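Local coordinates for protein titin (PDB 2A38) that is a giant structural protein of muscle whose first two immunoglobulin-like domains probably help to anchor its N-terminal end in the sarcomeric Z-disc, at residues 15-18 and 22-25; 35-40 and 56-61; 148-153 and 159-164. All coordinates share one frame; numbering follows the deposited sequence.

Overall arrangement
Interactions 1 and 2 lie in the first immunoglobulin domain and interaction 3 in the second, so the three sample a tandem of two sandwiches. Interactions 1 and 2, with centres 18 Å apart, both join the two sheets of the first sandwich, and they meet where Phe25 CB packs on Trp39 CZ3 at 3.8 Å. Interaction 3 instead works within one sheet. Its centre is 44 Å from that of interaction 1 and 58 Å from that of interaction 2, with nearest atoms about 23 and 37 Å away. A cadmium ion bound by Glu26 and His28 lies about 11 Å from the side chain of Phe25 and about the same from that of Phe58.

Interaction 1: 15-18 and 22-25; sequences VVVL and TATF
Val17 and Ala23 bring their CA atoms to 6.3 Å as 15-18 and 22-25 run in opposite directions, and the backbones make no hydrogen bonds to each other. Side-chain packing joins them, and Val17 uses both of its methyls, one on a carbonyl oxygen and one on another methyl. Its CG2, anti to the backbone N, reaches 3.6 Å from Thr22 O, while CG1 (chi1 68°) sits between the backbone N and the carbonyl carbon and lies 4.1 Å from the methyl CB of Ala23. Both side chains also touch Val70. In the I-set immunoglobulin sandwich 15-18 is the A' strand, pairing in parallel with strand 87-98 through backbone bonds from Val15 and Val17; residues 23-25 open strand B of the facing sheet, where Ala23 bonds to Ile67. The contact therefore spans the gap between sheets, close to the turn that links A' to B. Two residues before Val17, Val15 points into the same gap and crosses the Phe25 side chain at a slant. Its CG1 comes within 4.1 Å of Phe25 CE2, with CZ of the same ring hardly farther. That ring also meets the ring of Tyr78, their planes at about 35°, and the Phe25 side chain touches Ala93.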
loop_
_atom_site.group_PDB
_atom_site.type_symbol
_atom_site.label_atom_id
_atom_site.label_comp_id
_atom_site.label_asym_id
_atom_site.label_seq_id
_atom_site.Cartn_x
_atom_site.Cartn_y
_atom_site.Cartn_z
ATOM N N VAL A 15 -0.263 4.960 18.822
ATOM C CA VAL A 15 0.607 4.245 17.907
ATOM C C VAL A 15 0.783 4.910 16.540
ATOM O O VAL A 15 -0.155 5.470 15.967
ATOM C CB VAL A 15 0.095 2.800 17.703
ATOM C CG1 VAL A 15 -1.266 2.821 17.048
ATOM C CG2 VAL A 15 1.084 2.007 16.873
ATOM N N VAL A 16 2.014 4.867 16.043
ATOM C CA VAL A 16 2.341 5.413 14.734
ATOM C C VAL A 16 2.499 4.204 13.831
ATOM O O VAL A 16 3.415 3.399 14.004
ATOM C CB VAL A 16 3.665 6.194 14.739
ATOM C CG1 VAL A 16 3.960 6.719 13.338
ATOM C CG2 VAL A 16 3.581 7.341 15.724
ATOM N N VAL A 17 1.590 4.071 12.878
ATOM C CA VAL A 17 1.634 2.947 11.967
ATOM C C VAL A 17 1.901 3.397 10.531
ATOM O O VAL A 17 1.533 4.500 10.121
ATOM C CB VAL A 17 0.313 2.136 12.034
ATOM C CG1 VAL A 17 -0.839 2.956 11.478
ATOM C CG2 VAL A 17 0.463 0.833 11.276
ATOM N N LEU A 18 2.557 2.519 9.781
ATOM C CA LEU A 18 2.910 2.757 8.389
ATOM C C LEU A 18 1.732 2.396 7.488
ATOM O O LEU A 18 1.174 1.309 7.611
ATOM C CB LEU A 18 4.112 1.886 8.036
ATOM C CG LEU A 18 4.852 2.136 6.728
ATOM C CD1 LEU A 18 5.478 3.533 6.740
ATOM C CD2 LEU A 18 5.922 1.069 6.573
ATOM N N THR A 22 -0.764 -3.170 9.450
ATOM C CA THR A 22 -1.879 -3.436 10.349
ATOM C C THR A 22 -1.726 -2.603 11.615
ATOM O O THR A 22 -0.622 -2.450 12.137
ATOM C CB THR A 22 -1.948 -4.934 10.738
ATOM O OG1 THR A 22 -0.751 -5.308 11.434
ATOM C CG2 THR A 22 -2.086 -5.802 9.496
ATOM N N ALA A 23 -2.836 -2.050 12.093
ATOM C CA ALA A 23 -2.825 -1.237 13.309
ATOM C C ALA A 23 -3.665 -1.916 14.376
ATOM O O ALA A 23 -4.765 -2.404 14.104
ATOM C CB ALA A 23 -3.374 0.162 13.031
ATOM N N THR A 24 -3.137 -1.949 15.593
ATOM C CA THR A 24 -3.847 -2.576 16.687
ATOM C C THR A 24 -3.853 -1.768 17.972
ATOM O O THR A 24 -2.809 -1.316 18.455
ATOM C CB THR A 24 -3.266 -3.958 17.016
ATOM O OG1 THR A 24 -3.106 -4.708 15.806
ATOM C CG2 THR A 24 -4.210 -4.718 17.943
ATOM N N PHE A 25 -5.058 -1.585 18.499
ATOM C CA PHE A 25 -5.292 -0.906 19.761
ATOM C C PHE A 25 -5.751 -2.039 20.673
ATOM O O PHE A 25 -6.609 -2.830 20.295
ATOM C CB PHE A 25 -6.406 0.132 19.619
ATOM C CG PHE A 25 -5.929 1.475 19.154
ATOM C CD1 PHE A 25 -6.449 2.053 18.004
ATOM C CD2 PHE A 25 -4.962 2.171 19.880
ATOM C CE1 PHE A 25 -6.015 3.311 17.582
ATOM C CE2 PHE A 25 -4.519 3.432 19.467
ATOM C CZ PHE A 25 -5.046 4.001 18.317
#

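Interaction 2: 35-40 and 56-61; sequences PEVSWF and ISFSDG
Val37 lays one methyl squarely on the ring of Phe58, and this pair is the inner part of a contact between two nearly antiparallel stretches, whose end-to-end directions differ by 165°. They are edge strands of opposite sheets in the I-set immunoglobulin sandwich, C (36-41) and D (55-59); no direct backbone bond joins them, and side chains and one water do so instead. The CA atoms of Val37 and Phe58 stay 7.6 Å apart. Val37 CG2 stands 3.8 Å from the centroid of the Phe58 ring and only 11° off its normal, a CH-pi contact almost over the centre. Phe58 holds CG anti to its backbone N (chi1 -179°), which carries the ring across to strand C, where its CE2 also lies 3.6 Å from Pro35 O. On the inward side Val37 touches Ile29 and Leu80, and Phe58 touches Ala63, so the pair merges with the core.

Two residues along strand C comes the tryptophan that is a hallmark of immunoglobulin domains. Ile56 CG2 approaches Trp39 CD1 to 3.7 Å and the neighbouring NE1 as closely, the two side chains sliding past each other in opposite directions. Most of Trp39 is deep in the core, against Leu65 and Leu80. The packing is just as close here, but Ile56 and Ser57 are open to solvent, and a water fills in between Trp39 and Ser57. Water 1 lies in the ring plane, accepts from Trp39 NE1 at 2.8 Å, and donates onward to Ser57 O at 2.7 Å.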
loop_
_atom_site.group_PDB
_atom_site.type_symbol
_atom_site.label_atom_id
_atom_site.label_comp_id
_atom_site.label_asym_id
_atom_site.label_seq_id
_atom_site.Cartn_x
_atom_site.Cartn_y
_atom_site.Cartn_z
ATOM N N PRO A 35 -17.989 -5.332 32.324
ATOM C CA PRO A 35 -18.562 -4.195 31.605
ATOM C C PRO A 35 -18.868 -4.383 30.131
ATOM O O PRO A 35 -18.318 -5.267 29.480
ATOM C CB PRO A 35 -17.529 -3.096 31.840
ATOM C CG PRO A 35 -16.240 -3.862 31.861
ATOM C CD PRO A 35 -16.591 -5.064 32.713
ATOM N N GLU A 36 -19.775 -3.548 29.627
ATOM C CA GLU A 36 -20.124 -3.542 28.218
ATOM C C GLU A 36 -19.087 -2.608 27.603
ATOM O O GLU A 36 -18.848 -1.508 28.120
ATOM C CB GLU A 36 -21.512 -2.956 27.990
ATOM C CG GLU A 36 -22.645 -3.805 28.491
ATOM C CD GLU A 36 -23.980 -3.329 27.949
ATOM O OE1 GLU A 36 -24.201 -3.457 26.722
ATOM O OE2 GLU A 36 -24.804 -2.820 28.745
ATOM N N VAL A 37 -18.485 -3.040 26.500
ATOM C CA VAL A 37 -17.443 -2.267 25.838
ATOM C C VAL A 37 -17.850 -1.711 24.478
ATOM O O VAL A 37 -18.568 -2.350 23.715
ATOM C CB VAL A 37 -16.170 -3.127 25.702
ATOM C CG1 VAL A 37 -15.190 -2.475 24.772
ATOM C CG2 VAL A 37 -15.541 -3.313 27.067
ATOM N N SER A 38 -17.366 -0.516 24.174
ATOM C CA SER A 38 -17.699 0.137 22.925
ATOM C C SER A 38 -16.558 1.040 22.461
ATOM O O SER A 38 -15.953 1.741 23.263
ATOM C CB SER A 38 -18.977 0.948 23.131
ATOM O OG SER A 38 -19.149 1.907 22.110
ATOM N N TRP A 39 -16.261 1.019 21.165
ATOM C CA TRP A 39 -15.189 1.847 20.605
ATOM C C TRP A 39 -15.743 3.083 19.907
ATOM O O TRP A 39 -16.867 3.069 19.424
ATOM C CB TRP A 39 -14.370 1.041 19.607
ATOM C CG TRP A 39 -13.584 -0.090 20.211
ATOM C CD1 TRP A 39 -14.033 -1.353 20.498
ATOM C CD2 TRP A 39 -12.200 -0.062 20.582
ATOM N NE1 TRP A 39 -13.009 -2.113 21.023
ATOM C CE2 TRP A 39 -11.874 -1.346 21.086
ATOM C CE3 TRP A 39 -11.201 0.924 20.538
ATOM C CZ2 TRP A 39 -10.589 -1.669 21.541
ATOM C CZ3 TRP A 39 -9.926 0.600 20.990
ATOM C CH2 TRP A 39 -9.632 -0.685 21.485
ATOM N N PHE A 40 -14.961 4.156 19.862
ATOM C CA PHE A 40 -15.398 5.390 19.203
ATOM C C PHE A 40 -14.247 6.048 18.468
ATOM O O PHE A 40 -13.077 5.799 18.762
ATOM C CB PHE A 40 -15.922 6.425 20.204
ATOM C CG PHE A 40 -17.131 5.988 20.967
ATOM C CD1 PHE A 40 -17.047 4.971 21.910
ATOM C CD2 PHE A 40 -18.358 6.606 20.751
ATOM C CE1 PHE A 40 -18.169 4.570 22.630
ATOM C CE2 PHE A 40 -19.490 6.216 21.464
ATOM C CZ PHE A 40 -19.394 5.193 22.407
ATOM N N ILE A 56 -13.170 -6.082 15.665
ATOM C CA ILE A 56 -13.322 -5.724 17.066
ATOM C C ILE A 56 -13.609 -6.960 17.901
ATOM O O ILE A 56 -14.433 -7.795 17.527
ATOM C CB ILE A 56 -14.467 -4.713 17.254
ATOM C CG1 ILE A 56 -14.098 -3.394 16.565
ATOM C CG2 ILE A 56 -14.740 -4.505 18.731
ATOM C CD1 ILE A 56 -15.218 -2.389 16.510
ATOM N N SER A 57 -12.922 -7.079 19.031
ATOM C CA SER A 57 -13.125 -8.218 19.913
ATOM C C SER A 57 -12.967 -7.835 21.379
ATOM O O SER A 57 -12.287 -6.864 21.698
ATOM C CB SER A 57 -12.134 -9.336 19.566
ATOM O OG SER A 57 -10.803 -8.938 19.830
ATOM N N PHE A 58 -13.623 -8.594 22.259
ATOM C CA PHE A 58 -13.541 -8.382 23.705
ATOM C C PHE A 58 -13.665 -9.727 24.398
ATOM O O PHE A 58 -14.763 -10.244 24.572
ATOM C CB PHE A 58 -14.646 -7.454 24.211
ATOM C CG PHE A 58 -14.572 -7.188 25.691
ATOM C CD1 PHE A 58 -13.360 -6.853 26.288
ATOM C CD2 PHE A 58 -15.707 -7.271 26.489
ATOM C CE1 PHE A 58 -13.276 -6.603 27.662
ATOM C CE2 PHE A 58 -15.637 -7.021 27.871
ATOM C CZ PHE A 58 -14.416 -6.687 28.456
ATOM N N SER A 59 -12.527 -10.287 24.791
ATOM C CA SER A 59 -12.488 -11.589 25.443
ATOM C C SER A 59 -11.448 -11.621 26.554
ATOM O O SER A 59 -10.397 -10.991 26.449
ATOM C CB SER A 59 -12.160 -12.665 24.405
ATOM O OG SER A 59 -11.896 -13.910 25.028
ATOM N N ASP A 60 -11.749 -12.369 27.611
ATOM C CA ASP A 60 -10.860 -12.502 28.763
ATOM C C ASP A 60 -10.432 -11.147 29.308
ATOM O O ASP A 60 -9.298 -10.987 29.764
ATOM C CB ASP A 60 -9.606 -13.309 28.403
ATOM C CG ASP A 60 -9.926 -14.719 27.919
ATOM O OD1 ASP A 60 -10.688 -15.437 28.608
ATOM O OD2 ASP A 60 -9.404 -15.112 26.849
ATOM N N GLY A 61 -11.340 -10.177 29.263
ATOM C CA GLY A 61 -11.021 -8.854 29.768
ATOM C C GLY A 61 -10.075 -8.086 28.865
ATOM O O GLY A 61 -9.583 -7.028 29.236
HETATM O O HOH W 1 -13.638 -4.605 22.127
#

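Interaction 3: 148-153 and 159-164; sequences LDFQIS and YSLLIA
Gln151 and Leu162 face each other as a hydrogen-bonded antiparallel pair, and Ser153 with Ser160 forms the next, the strand directions differing by 163°. Each pair exchanges two backbone N-H...O bonds; the straightest runs from Leu162 N to Gln151 O at 2.9 Å (168° at the hydrogen). Between them, Ile152 CA lies 3.2 Å from Ser160 O, a CA-H...O contact. Past the Gln151-Leu162 pair, Ile163 CA-H points to Asp149 O at 3.2 Å.

The apolar contacts lie on the face shared by Phe150, Ile152, Leu161 and Ile163. Phe150 holds CG anti to the carbonyl carbon (chi1 -72°), which sets the ring alongside Ile163, whose CG1 lies over one face and CD1 3.8 Å from Phe150 CE2. Phe150 CD2 lies obliquely 4.2 Å from Leu161 CD1, and the side chain also touches Tyr174. With an alanine here the ring would be gone, which would probably leave a gap beside Ile163 and weaken the cover of Tyr174. Leu161 CD1 also meets Ile152 CD1 at 3.5 Å.

The opposite face carries Gln151, Leu162, Ser153 and Ser160; there water 2 bridges Ser160 OG (3.2 Å) and, weakly, Ser153 OG. This pairing is the D-E beta hairpin at the edge of the A-B-E-D sheet in an I-set immunoglobulin domain.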
loop_
_atom_site.group_PDB
_atom_site.type_symbol
_atom_site.label_atom_id
_atom_site.label_comp_id
_atom_site.label_asym_id
_atom_site.label_seq_id
_atom_site.Cartn_x
_atom_site.Cartn_y
_atom_site.Cartn_z
ATOM N N LEU A 148 3.362 4.209 -35.902
ATOM C CA LEU A 148 2.832 2.904 -36.245
ATOM C C LEU A 148 3.950 1.870 -36.063
ATOM O O LEU A 148 3.686 0.704 -35.776
ATOM C CB LEU A 148 2.342 2.890 -37.693
ATOM C CG LEU A 148 1.130 3.757 -38.013
ATOM C CD1 LEU A 148 0.801 3.623 -39.492
ATOM C CD2 LEU A 148 -0.047 3.319 -37.158
ATOM N N ASP A 149 5.196 2.313 -36.217
ATOM C CA ASP A 149 6.355 1.432 -36.086
ATOM C C ASP A 149 6.744 1.122 -34.647
ATOM O O ASP A 149 7.088 -0.013 -34.333
ATOM C CB ASP A 149 7.552 2.034 -36.817
ATOM C CG ASP A 149 7.322 2.138 -38.311
ATOM O OD1 ASP A 149 7.028 1.093 -38.938
ATOM O OD2 ASP A 149 7.435 3.261 -38.856
ATOM N N PHE A 150 6.713 2.136 -33.788
ATOM C CA PHE A 150 7.043 1.972 -32.370
ATOM C C PHE A 150 5.831 2.363 -31.540
ATOM O O PHE A 150 5.346 3.487 -31.626
ATOM C CB PHE A 150 8.234 2.848 -31.988
ATOM C CG PHE A 150 9.530 2.363 -32.545
ATOM C CD1 PHE A 150 9.766 2.393 -33.919
ATOM C CD2 PHE A 150 10.497 1.825 -31.708
ATOM C CE1 PHE A 150 10.950 1.890 -34.454
ATOM C CE2 PHE A 150 11.685 1.318 -32.224
ATOM C CZ PHE A 150 11.912 1.349 -33.602
ATOM N N GLN A 151 5.347 1.437 -30.727
ATOM C CA GLN A 151 4.173 1.712 -29.931
ATOM C C GLN A 151 4.305 1.464 -28.437
ATOM O O GLN A 151 4.495 0.332 -28.004
ATOM C CB GLN A 151 3.015 0.895 -30.475
ATOM C CG GLN A 151 1.766 0.972 -29.637
ATOM C CD GLN A 151 0.692 0.088 -30.187
ATOM O OE1 GLN A 151 0.363 0.163 -31.368
ATOM N NE2 GLN A 151 0.133 -0.762 -29.339
ATOM N N ILE A 152 4.189 2.531 -27.656
ATOM C CA ILE A 152 4.256 2.447 -26.201
ATOM C C ILE A 152 2.824 2.269 -25.696
ATOM O O ILE A 152 1.920 2.990 -26.114
ATOM C CB ILE A 152 4.802 3.757 -25.573
ATOM C CG1 ILE A 152 6.156 4.133 -26.183
ATOM C CG2 ILE A 152 4.904 3.600 -24.066
ATOM C CD1 ILE A 152 7.245 3.150 -25.894
ATOM N N SER A 153 2.602 1.310 -24.810
ATOM C CA SER A 153 1.263 1.107 -24.276
ATOM C C SER A 153 1.387 0.765 -22.809
ATOM O O SER A 153 2.399 0.220 -22.378
ATOM C CB SER A 153 0.549 -0.025 -25.012
ATOM O OG SER A 153 1.245 -1.247 -24.835
ATOM N N TYR A 159 4.163 -1.937 -18.936
ATOM C CA TYR A 159 4.434 -1.062 -20.074
ATOM C C TYR A 159 5.053 -1.902 -21.169
ATOM O O TYR A 159 5.875 -2.777 -20.902
ATOM C CB TYR A 159 5.415 0.058 -19.714
ATOM C CG TYR A 159 4.897 1.060 -18.719
ATOM C CD1 TYR A 159 4.803 0.743 -17.363
ATOM C CD2 TYR A 159 4.514 2.339 -19.130
ATOM C CE1 TYR A 159 4.346 1.676 -16.434
ATOM C CE2 TYR A 159 4.057 3.281 -18.216
ATOM C CZ TYR A 159 3.976 2.947 -16.868
ATOM O OH TYR A 159 3.540 3.887 -15.953
ATOM N N SER A 160 4.659 -1.630 -22.402
ATOM C CA SER A 160 5.176 -2.383 -23.523
ATOM C C SER A 160 5.576 -1.480 -24.667
ATOM O O SER A 160 4.999 -0.412 -24.864
ATOM C CB SER A 160 4.117 -3.364 -24.025
ATOM O OG SER A 160 3.595 -4.136 -22.954
ATOM N N LEU A 161 6.587 -1.920 -25.400
ATOM C CA LEU A 161 7.058 -1.224 -26.578
ATOM C C LEU A 161 6.913 -2.270 -27.673
ATOM O O LEU A 161 7.608 -3.284 -27.676
ATOM C CB LEU A 161 8.525 -0.811 -26.458
ATOM C CG LEU A 161 9.090 -0.339 -27.804
ATOM C CD1 LEU A 161 8.240 0.794 -28.349
ATOM C CD2 LEU A 161 10.530 0.111 -27.645
ATOM N N LEU A 162 5.981 -2.031 -28.581
ATOM C CA LEU A 162 5.747 -2.950 -29.673
ATOM C C LEU A 162 6.318 -2.400 -30.967
ATOM O O LEU A 162 6.041 -1.261 -31.345
ATOM C CB LEU A 162 4.248 -3.195 -29.846
ATOM C CG LEU A 162 3.865 -3.966 -31.113
ATOM C CD1 LEU A 162 4.355 -5.409 -31.004
ATOM C CD2 LEU A 162 2.369 -3.918 -31.306
ATOM N N ILE A 163 7.144 -3.209 -31.621
ATOM C CA ILE A 163 7.726 -2.850 -32.907
ATOM C C ILE A 163 7.036 -3.851 -33.825
ATOM O O ILE A 163 7.345 -5.044 -33.811
ATOM C CB ILE A 163 9.256 -3.047 -32.903
ATOM C CG1 ILE A 163 9.865 -2.261 -31.736
ATOM C CG2 ILE A 163 9.857 -2.545 -34.200
ATOM C CD1 ILE A 163 11.349 -2.452 -31.584
ATOM N N ALA A 164 6.062 -3.357 -34.580
ATOM C CA ALA A 164 5.261 -4.179 -35.473
ATOM C C ALA A 164 6.058 -4.906 -36.553
ATOM O O ALA A 164 5.784 -6.073 -36.862
ATOM C CB ALA A 164 4.173 -3.322 -36.109
HETATM O O HOH W 2 0.686 -3.077 -22.016
#